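Local atomic coordinates of trehalose-6-phosphate phosphatase-related protein (Thermoplasma acidophilum, PDB entry 1U02), a protein that removes the phosphate from trehalose 6-phosphate to give free trehalose, using magnesium as cofactor. Residues Ile165-Asp179 against Ala186-Val198. Sequence-based numbering, arbitrary orientation.
With MG (magnesium ion), chain B.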
ATOM      1  N   ILE A 165       6.056  -9.769   3.023  1.00 15.87           N
ATOM      2  CA  ILE A 165       6.717  -9.440   4.277  1.00 16.37           C
ATOM      3  C   ILE A 165       7.402 -10.692   4.824  1.00 18.36           C
ATOM      4  O   ILE A 165       8.581 -10.667   5.179  1.00 19.82           O
ATOM      5  CB  ILE A 165       5.709  -8.893   5.310  1.00 17.37           C
ATOM      6  CG1 ILE A 165       5.181  -7.536   4.835  1.00 14.10           C
ATOM      7  CG2 ILE A 165       6.379  -8.759   6.680  1.00 14.72           C
ATOM      8  CD1 ILE A 165       4.068  -6.967   5.697  1.00 17.04           C
ATOM      9  N   ARG A 166       6.656 -11.788   4.873  1.00 21.70           N
ATOM     10  CA  ARG A 166       7.183 -13.059   5.368  1.00 24.02           C
ATOM     11  C   ARG A 166       8.483 -13.417   4.646  1.00 24.13           C
ATOM     12  O   ARG A 166       9.474 -13.805   5.266  1.00 24.61           O
ATOM     13  CB  ARG A 166       6.152 -14.162   5.129  1.00 26.63           C
ATOM     14  CG  ARG A 166       6.501 -15.512   5.732  1.00 30.74           C
ATOM     15  CD  ARG A 166       5.896 -15.678   7.121  1.00 33.93           C
ATOM     16  NE  ARG A 166       6.891 -15.589   8.184  1.00 34.80           N
ATOM     17  CZ  ARG A 166       6.640 -15.846   9.467  1.00 34.53           C
ATOM     18  NH1 ARG A 166       5.423 -16.209   9.851  1.00 33.21           N
ATOM     19  NH2 ARG A 166       7.610 -15.751  10.365  1.00 35.08           N
ATOM     20  N   SER A 167       8.464 -13.272   3.324  1.00 25.23           N
ATOM     21  CA  SER A 167       9.615 -13.584   2.486  1.00 25.93           C
ATOM     22  C   SER A 167      10.860 -12.785   2.867  1.00 25.73           C
ATOM     23  O   SER A 167      11.979 -13.289   2.789  1.00 25.57           O
ATOM     24  CB  SER A 167       9.259 -13.333   1.019  1.00 27.83           C
ATOM     25  OG  SER A 167      10.376 -13.546   0.183  1.00 32.31           O
ATOM     26  N   VAL A 168      10.665 -11.539   3.282  1.00 23.64           N
ATOM     27  CA  VAL A 168      11.786 -10.691   3.672  1.00 22.47           C
ATOM     28  C   VAL A 168      12.321 -10.979   5.077  1.00 22.88           C
ATOM     29  O   VAL A 168      13.524 -11.156   5.264  1.00 22.48           O
ATOM     30  CB  VAL A 168      11.398  -9.200   3.609  1.00 20.54           C
ATOM     31  CG1 VAL A 168      12.495  -8.353   4.233  1.00 19.79           C
ATOM     32  CG2 VAL A 168      11.165  -8.787   2.165  1.00 18.78           C
ATOM     33  N   ARG A 169      11.423 -11.019   6.055  1.00 23.37           N
ATOM     34  CA  ARG A 169      11.807 -11.239   7.448  1.00 24.96           C
ATOM     35  C   ARG A 169      12.081 -12.685   7.833  1.00 26.58           C
ATOM     36  O   ARG A 169      12.881 -12.945   8.732  1.00 27.77           O
ATOM     37  CB  ARG A 169      10.727 -10.687   8.384  1.00 24.53           C
ATOM     38  CG  ARG A 169       9.364 -11.335   8.209  1.00 25.17           C
ATOM     39  CD  ARG A 169       8.402 -10.902   9.307  1.00 26.64           C
ATOM     40  NE  ARG A 169       8.822 -11.407  10.613  1.00 26.60           N
ATOM     41  CZ  ARG A 169       8.184 -12.357  11.291  1.00 25.87           C
ATOM     42  NH1 ARG A 169       7.084 -12.913  10.796  1.00 22.71           N
ATOM     43  NH2 ARG A 169       8.652 -12.759  12.466  1.00 26.37           N
ATOM     44  N   GLY A 170      11.425 -13.626   7.164  1.00 27.97           N
ATOM     45  CA  GLY A 170      11.624 -15.019   7.519  1.00 30.41           C
ATOM     46  C   GLY A 170      11.095 -15.190   8.932  1.00 31.48           C
ATOM     47  O   GLY A 170       9.912 -14.970   9.179  1.00 30.92           O
ATOM     48  N   GLU A 171      11.964 -15.567   9.864  1.00 33.08           N
ATOM     49  CA  GLU A 171      11.556 -15.742  11.257  1.00 34.80           C
ATOM     50  C   GLU A 171      12.090 -14.615  12.136  1.00 33.51           C
ATOM     51  O   GLU A 171      11.810 -14.573  13.332  1.00 33.97           O
ATOM     52  CB  GLU A 171      12.061 -17.085  11.800  1.00 37.11           C
ATOM     53  CG  GLU A 171      11.506 -18.306  11.084  1.00 41.45           C
ATOM     54  CD  GLU A 171       9.994 -18.389  11.160  1.00 44.26           C
ATOM     55  OE1 GLU A 171       9.453 -18.380  12.286  1.00 46.78           O
ATOM     56  OE2 GLU A 171       9.347 -18.464  10.090  1.00 45.56           O
ATOM     57  N   ARG A 172      12.857 -13.707  11.538  1.00 32.84           N
ATOM     58  CA  ARG A 172      13.444 -12.587  12.272  1.00 31.02           C
ATOM     59  C   ARG A 172      12.411 -11.708  12.964  1.00 30.40           C
ATOM     60  O   ARG A 172      11.285 -11.554  12.492  1.00 29.64           O
ATOM     61  CB  ARG A 172      14.291 -11.718  11.336  1.00 32.28           C
ATOM     62  CG  ARG A 172      15.509 -12.417  10.758  1.00 33.94           C
ATOM     63  CD  ARG A 172      16.370 -11.449   9.962  1.00 35.56           C
ATOM     64  NE  ARG A 172      15.693 -10.965   8.764  1.00 38.03           N
ATOM     65  CZ  ARG A 172      16.186 -10.041   7.944  1.00 39.14           C
ATOM     66  NH1 ARG A 172      17.367  -9.490   8.194  1.00 39.37           N
ATOM     67  NH2 ARG A 172      15.503  -9.673   6.869  1.00 38.87           N
ATOM     68  N   PRO A 173      12.785 -11.123  14.113  1.00 29.27           N
ATOM     69  CA  PRO A 173      11.879 -10.251  14.866  1.00 28.34           C
ATOM     70  C   PRO A 173      11.491  -9.031  14.036  1.00 26.36           C
ATOM     71  O   PRO A 173      12.329  -8.444  13.350  1.00 25.51           O
ATOM     72  CB  PRO A 173      12.708  -9.870  16.087  1.00 28.98           C
ATOM     73  CG  PRO A 173      13.547 -11.096  16.308  1.00 30.81           C
ATOM     74  CD  PRO A 173      13.997 -11.420  14.897  1.00 29.99           C
ATOM     75  N   ALA A 174      10.225  -8.641  14.097  1.00 24.07           N
ATOM     76  CA  ALA A 174       9.794  -7.488  13.326  1.00 23.03           C
ATOM     77  C   ALA A 174       8.537  -6.829  13.863  1.00 21.87           C
ATOM     78  O   ALA A 174       7.799  -7.400  14.670  1.00 21.73           O
ATOM     79  CB  ALA A 174       9.573  -7.895  11.869  1.00 22.07           C
ATOM     80  N   ILE A 175       8.328  -5.597  13.417  1.00 19.91           N
ATOM     81  CA  ILE A 175       7.152  -4.823  13.768  1.00 18.09           C
ATOM     82  C   ILE A 175       6.409  -4.674  12.448  1.00 17.55           C
ATOM     83  O   ILE A 175       7.028  -4.424  11.408  1.00 18.40           O
ATOM     84  CB  ILE A 175       7.527  -3.422  14.311  1.00 18.71           C
ATOM     85  CG1 ILE A 175       8.253  -3.559  15.655  1.00 21.19           C
ATOM     86  CG2 ILE A 175       6.276  -2.575  14.479  1.00 18.96           C
ATOM     87  CD1 ILE A 175       8.742  -2.238  16.236  1.00 21.47           C
ATOM     88  N   ILE A 176       5.095  -4.862  12.478  1.00 16.73           N
ATOM     89  CA  ILE A 176       4.281  -4.735  11.275  1.00 17.81           C
ATOM     90  C   ILE A 176       3.042  -3.920  11.620  1.00 17.41           C
ATOM     91  O   ILE A 176       2.273  -4.293  12.508  1.00 19.81           O
ATOM     92  CB  ILE A 176       3.865  -6.124  10.728  1.00 17.12           C
ATOM     93  CG1 ILE A 176       5.115  -6.966  10.444  1.00 17.22           C
ATOM     94  CG2 ILE A 176       3.049  -5.959   9.453  1.00 16.96           C
ATOM     95  CD1 ILE A 176       4.824  -8.421  10.091  1.00 17.05           C
ATOM     96  N   ALA A 177       2.855  -2.804  10.920  1.00 16.38           N
ATOM     97  CA  ALA A 177       1.725  -1.913  11.164  1.00 15.67           C
ATOM     98  C   ALA A 177       0.881  -1.675   9.915  1.00 15.50           C
ATOM     99  O   ALA A 177       1.416  -1.473   8.823  1.00 13.65           O
ATOM    100  CB  ALA A 177       2.234  -0.585  11.703  1.00 13.86           C
ATOM    101  N   GLY A 178      -0.437  -1.691  10.087  1.00 15.93           N
ATOM    102  CA  GLY A 178      -1.341  -1.485   8.965  1.00 16.26           C
ATOM    103  C   GLY A 178      -2.727  -1.104   9.450  1.00 17.93           C
ATOM    104  O   GLY A 178      -3.012  -1.229  10.643  1.00 19.10           O
ATOM    105  N   ASP A 179      -3.595  -0.675   8.537  1.00 17.33           N
ATOM    106  CA  ASP A 179      -4.941  -0.233   8.906  1.00 18.64           C
ATOM    107  C   ASP A 179      -6.150  -0.967   8.319  1.00 19.68           C
ATOM    108  O   ASP A 179      -7.269  -0.764   8.791  1.00 21.37           O
ATOM    109  CB  ASP A 179      -5.093   1.247   8.566  1.00 17.24           C
ATOM    110  CG  ASP A 179      -5.071   1.494   7.072  1.00 17.98           C
ATOM    111  OD1 ASP A 179      -4.083   1.104   6.419  1.00 16.58           O
ATOM    112  OD2 ASP A 179      -6.041   2.071   6.549  1.00 18.52           O
ATOM    113  N   ALA A 186      -1.860  -9.674   6.661  1.00 23.72           N
ATOM    114  CA  ALA A 186      -0.415  -9.681   6.839  1.00 23.59           C
ATOM    115  C   ALA A 186      -0.062 -10.063   8.279  1.00 23.27           C
ATOM    116  O   ALA A 186       0.931 -10.753   8.508  1.00 23.52           O
ATOM    117  CB  ALA A 186       0.167  -8.318   6.490  1.00 23.71           C
ATOM    118  N   PHE A 187      -0.868  -9.623   9.244  1.00 22.56           N
ATOM    119  CA  PHE A 187      -0.616  -9.962  10.646  1.00 24.13           C
ATOM    120  C   PHE A 187      -0.752 -11.479  10.804  1.00 25.49           C
ATOM    121  O   PHE A 187       0.059 -12.126  11.464  1.00 25.60           O
ATOM    122  CB  PHE A 187      -1.633  -9.292  11.587  1.00 22.92           C
ATOM    123  CG  PHE A 187      -1.719  -7.793  11.454  1.00 21.66           C
ATOM    124  CD1 PHE A 187      -0.588  -7.024  11.190  1.00 21.15           C
ATOM    125  CD2 PHE A 187      -2.938  -7.146  11.651  1.00 23.00           C
ATOM    126  CE1 PHE A 187      -0.670  -5.623  11.124  1.00 21.65           C
ATOM    127  CE2 PHE A 187      -3.037  -5.749  11.589  1.00 22.35           C
ATOM    128  CZ  PHE A 187      -1.896  -4.987  11.325  1.00 22.37           C
ATOM    129  N   GLU A 188      -1.795 -12.029  10.189  1.00 27.74           N
ATOM    130  CA  GLU A 188      -2.085 -13.461  10.227  1.00 29.83           C
ATOM    131  C   GLU A 188      -0.920 -14.289   9.677  1.00 29.40           C
ATOM    132  O   GLU A 188      -0.587 -15.343  10.226  1.00 28.63           O
ATOM    133  CB  GLU A 188      -3.365 -13.739   9.422  1.00 32.83           C
ATOM    134  CG  GLU A 188      -3.974 -15.129   9.590  1.00 38.54           C
ATOM    135  CD  GLU A 188      -3.213 -16.215   8.847  1.00 41.88           C
ATOM    136  OE1 GLU A 188      -2.916 -16.026   7.645  1.00 42.98           O
ATOM    137  OE2 GLU A 188      -2.924 -17.267   9.463  1.00 43.85           O
ATOM    138  N   ALA A 189      -0.299 -13.812   8.599  1.00 27.13           N
ATOM    139  CA  ALA A 189       0.828 -14.516   7.989  1.00 26.38           C
ATOM    140  C   ALA A 189       2.147 -14.253   8.715  1.00 25.21           C
ATOM    141  O   ALA A 189       3.184 -14.815   8.362  1.00 25.04           O
ATOM    142  CB  ALA A 189       0.958 -14.118   6.518  1.00 25.74           C
ATOM    143  N   ASN A 190       2.099 -13.392   9.724  1.00 25.16           N
ATOM    144  CA  ASN A 190       3.282 -13.041  10.509  1.00 26.30           C
ATOM    145  C   ASN A 190       2.859 -12.840  11.964  1.00 27.92           C
ATOM    146  O   ASN A 190       3.320 -11.913  12.630  1.00 25.38           O
ATOM    147  CB  ASN A 190       3.897 -11.736   9.979  1.00 24.48           C
ATOM    148  CG  ASN A 190       4.432 -11.867   8.565  1.00 22.74           C
ATOM    149  OD1 ASN A 190       5.538 -12.363   8.350  1.00 22.42           O
ATOM    150  ND2 ASN A 190       3.644 -11.426   7.592  1.00 22.46           N
ATOM    151  N   ASP A 191       1.993 -13.719  12.459  1.00 30.45           N
ATOM    152  CA  ASP A 191       1.482 -13.596  13.823  1.00 31.62           C
ATOM    153  C   ASP A 191       2.524 -13.620  14.939  1.00 30.98           C
ATOM    154  O   ASP A 191       2.216 -13.267  16.080  1.00 31.13           O
ATOM    155  CB  ASP A 191       0.413 -14.666  14.085  1.00 34.36           C
ATOM    156  CG  ASP A 191       0.981 -16.071  14.112  1.00 37.08           C
ATOM    157  OD1 ASP A 191       1.815 -16.362  14.993  1.00 40.94           O
ATOM    158  OD2 ASP A 191       0.590 -16.889  13.255  1.00 40.22           O
ATOM    159  N   ASP A 192       3.751 -14.021  14.623  1.00 29.94           N
ATOM    160  CA  ASP A 192       4.799 -14.061  15.634  1.00 30.33           C
ATOM    161  C   ASP A 192       5.499 -12.707  15.748  1.00 30.27           C
ATOM    162  O   ASP A 192       6.407 -12.533  16.558  1.00 30.40           O
ATOM    163  CB  ASP A 192       5.825 -15.151  15.304  1.00 31.68           C
ATOM    164  CG  ASP A 192       6.563 -14.889  14.002  1.00 32.97           C
ATOM    165  OD1 ASP A 192       5.905 -14.800  12.944  1.00 32.59           O
ATOM    166  OD2 ASP A 192       7.805 -14.780  14.039  1.00 34.08           O
ATOM    167  N   ALA A 193       5.069 -11.745  14.939  1.00 28.12           N
ATOM    168  CA  ALA A 193       5.669 -10.416  14.957  1.00 26.31           C
ATOM    169  C   ALA A 193       4.863  -9.444  15.809  1.00 24.85           C
ATOM    170  O   ALA A 193       3.742  -9.746  16.223  1.00 24.30           O
ATOM    171  CB  ALA A 193       5.794  -9.883  13.530  1.00 26.49           C
ATOM    172  N   LEU A 194       5.441  -8.276  16.076  1.00 24.33           N
ATOM    173  CA  LEU A 194       4.759  -7.252  16.857  1.00 23.50           C
ATOM    174  C   LEU A 194       3.822  -6.536  15.889  1.00 23.37           C
ATOM    175  O   LEU A 194       4.207  -5.571  15.221  1.00 23.03           O
ATOM    176  CB  LEU A 194       5.770  -6.266  17.451  1.00 22.66           C
ATOM    177  CG  LEU A 194       5.300  -5.405  18.632  1.00 25.40           C
ATOM    178  CD1 LEU A 194       6.477  -4.616  19.190  1.00 24.76           C
ATOM    179  CD2 LEU A 194       4.189  -4.466  18.196  1.00 26.72           C
ATOM    180  N   THR A 195       2.594  -7.033  15.811  1.00 22.53           N
ATOM    181  CA  THR A 195       1.582  -6.488  14.918  1.00 22.25           C
ATOM    182  C   THR A 195       0.852  -5.291  15.520  1.00 22.43           C
ATOM    183  O   THR A 195       0.412  -5.330  16.670  1.00 22.52           O
ATOM    184  CB  THR A 195       0.570  -7.585  14.547  1.00 24.67           C
ATOM    185  OG1 THR A 195       0.132  -8.250  15.741  1.00 25.28           O
ATOM    186  CG2 THR A 195       1.220  -8.609  13.618  1.00 24.27           C
ATOM    187  N   ILE A 196       0.720  -4.228  14.731  1.00 20.53           N
ATOM    188  CA  ILE A 196       0.064  -3.006  15.187  1.00 18.85           C
ATOM    189  C   ILE A 196      -1.072  -2.598  14.250  1.00 19.14           C
ATOM    190  O   ILE A 196      -0.848  -2.323  13.069  1.00 16.56           O
ATOM    191  CB  ILE A 196       1.073  -1.836  15.262  1.00 17.47           C
ATOM    192  CG1 ILE A 196       2.244  -2.203  16.178  1.00 17.92           C
ATOM    193  CG2 ILE A 196       0.375  -0.580  15.747  1.00 17.91           C
ATOM    194  CD1 ILE A 196       3.348  -1.162  16.187  1.00 17.59           C
ATOM    195  N   LYS A 197      -2.288  -2.546  14.779  1.00 19.95           N
ATOM    196  CA  LYS A 197      -3.443  -2.160  13.977  1.00 21.06           C
ATOM    197  C   LYS A 197      -3.723  -0.675  14.161  1.00 21.19           C
ATOM    198  O   LYS A 197      -3.694  -0.165  15.280  1.00 20.95           O
ATOM    199  CB  LYS A 197      -4.674  -2.967  14.400  1.00 22.18           C
ATOM    200  CG  LYS A 197      -5.991  -2.551  13.742  1.00 24.63           C
ATOM    201  CD  LYS A 197      -6.054  -2.952  12.272  1.00 28.12           C
ATOM    202  CE  LYS A 197      -7.466  -2.801  11.711  1.00 29.85           C
ATOM    203  NZ  LYS A 197      -7.992  -1.425  11.884  1.00 33.46           N
ATOM    204  N   VAL A 198      -3.985   0.020  13.059  1.00 20.01           N
ATOM    205  CA  VAL A 198      -4.295   1.440  13.120  1.00 20.47           C
ATOM    206  C   VAL A 198      -5.757   1.608  12.729  1.00 22.50           C
ATOM    207  O   VAL A 198      -6.186   1.088  11.701  1.00 21.03           O
ATOM    208  CB  VAL A 198      -3.443   2.264  12.128  1.00 20.90           C
ATOM    209  CG1 VAL A 198      -3.806   3.742  12.239  1.00 18.25           C
ATOM    210  CG2 VAL A 198      -1.958   2.050  12.403  1.00 18.35           C
TER
HETATM  211 MG    MG B 240      -3.475   1.356   4.508  1.00 17.96          MG
HETATM  212  O   HOH W   1      -8.777   1.095  10.402  1.00 40.98           O
HETATM  213  O   HOH W   2      -5.377   1.783   3.906  1.00 17.44           O
HETATM  214  O   HOH W   3      -3.560  -0.708   4.051  1.00 15.23           O
HETATM  215  O   HOH W   4      -2.766   1.544   2.551  1.00 20.72           O
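Arg169 and Asp192 face each other end-on, NH1 to OD1 and NH2 to OD2, the second bond being 2.7 Å long. Both oxygens lie close to the guanidinium plane, whereas the carboxylate is turned 37° against it, and OD2 is met from above its own plane. Arg169 NH1 also reaches Asn190 OD1 at 2.9 Å, on a lone pair in the carbonyl plane, while NE and NH2 close on Arg172 O; the CB of Ala193 sits over the centre of the guanidinium. These bonds fix the group's rotation, and a leucine in place of Arg169 would probably leave Asp192 with just the weak bridge from Arg166 among the residues of this contact, and Asn190 OD1 and Arg172 O without these donors.

Packing beside this clamp is close and largely apolar. With CG1 of Ile176 anti to its carbonyl carbon (chi1 -57°), CD1 comes within 3.4 Å of Asn190 CB and also touches Ala193 CB, while CG2 lies against Phe187 CE1. Asn190 ND2 is satisfied by Ala186 O. Gly178 N meets the edge of the Phe187 ring, 3.8 Å from CZ. On the other sheet face, Ile175 CG2 packs on Ile196 CD1, and helix 212-229 covers both strands.

The solvent side, at Arg166, Glu171 and Asp192, is looser: Arg166 bonds weakly to Ala189 O and Asp192 OD1, though Gly170 O takes its NH2 firmly, and Glu171 joins by charge alone, well off the guanidinium plane.

Parallel strands 174-178 and 194-198, 16° apart, share five backbone hydrogen bonds, from Leu194 N to Ala174 O through Val198 N to Gly178 O. Helix 181-188 links them in a beta-alpha-beta crossover of the HAD-type core; at the strand end Asp179 OD1 binds magnesium at 2.0 Å, beside Asp7 OD2, the backbone O of Asp9 and three waters.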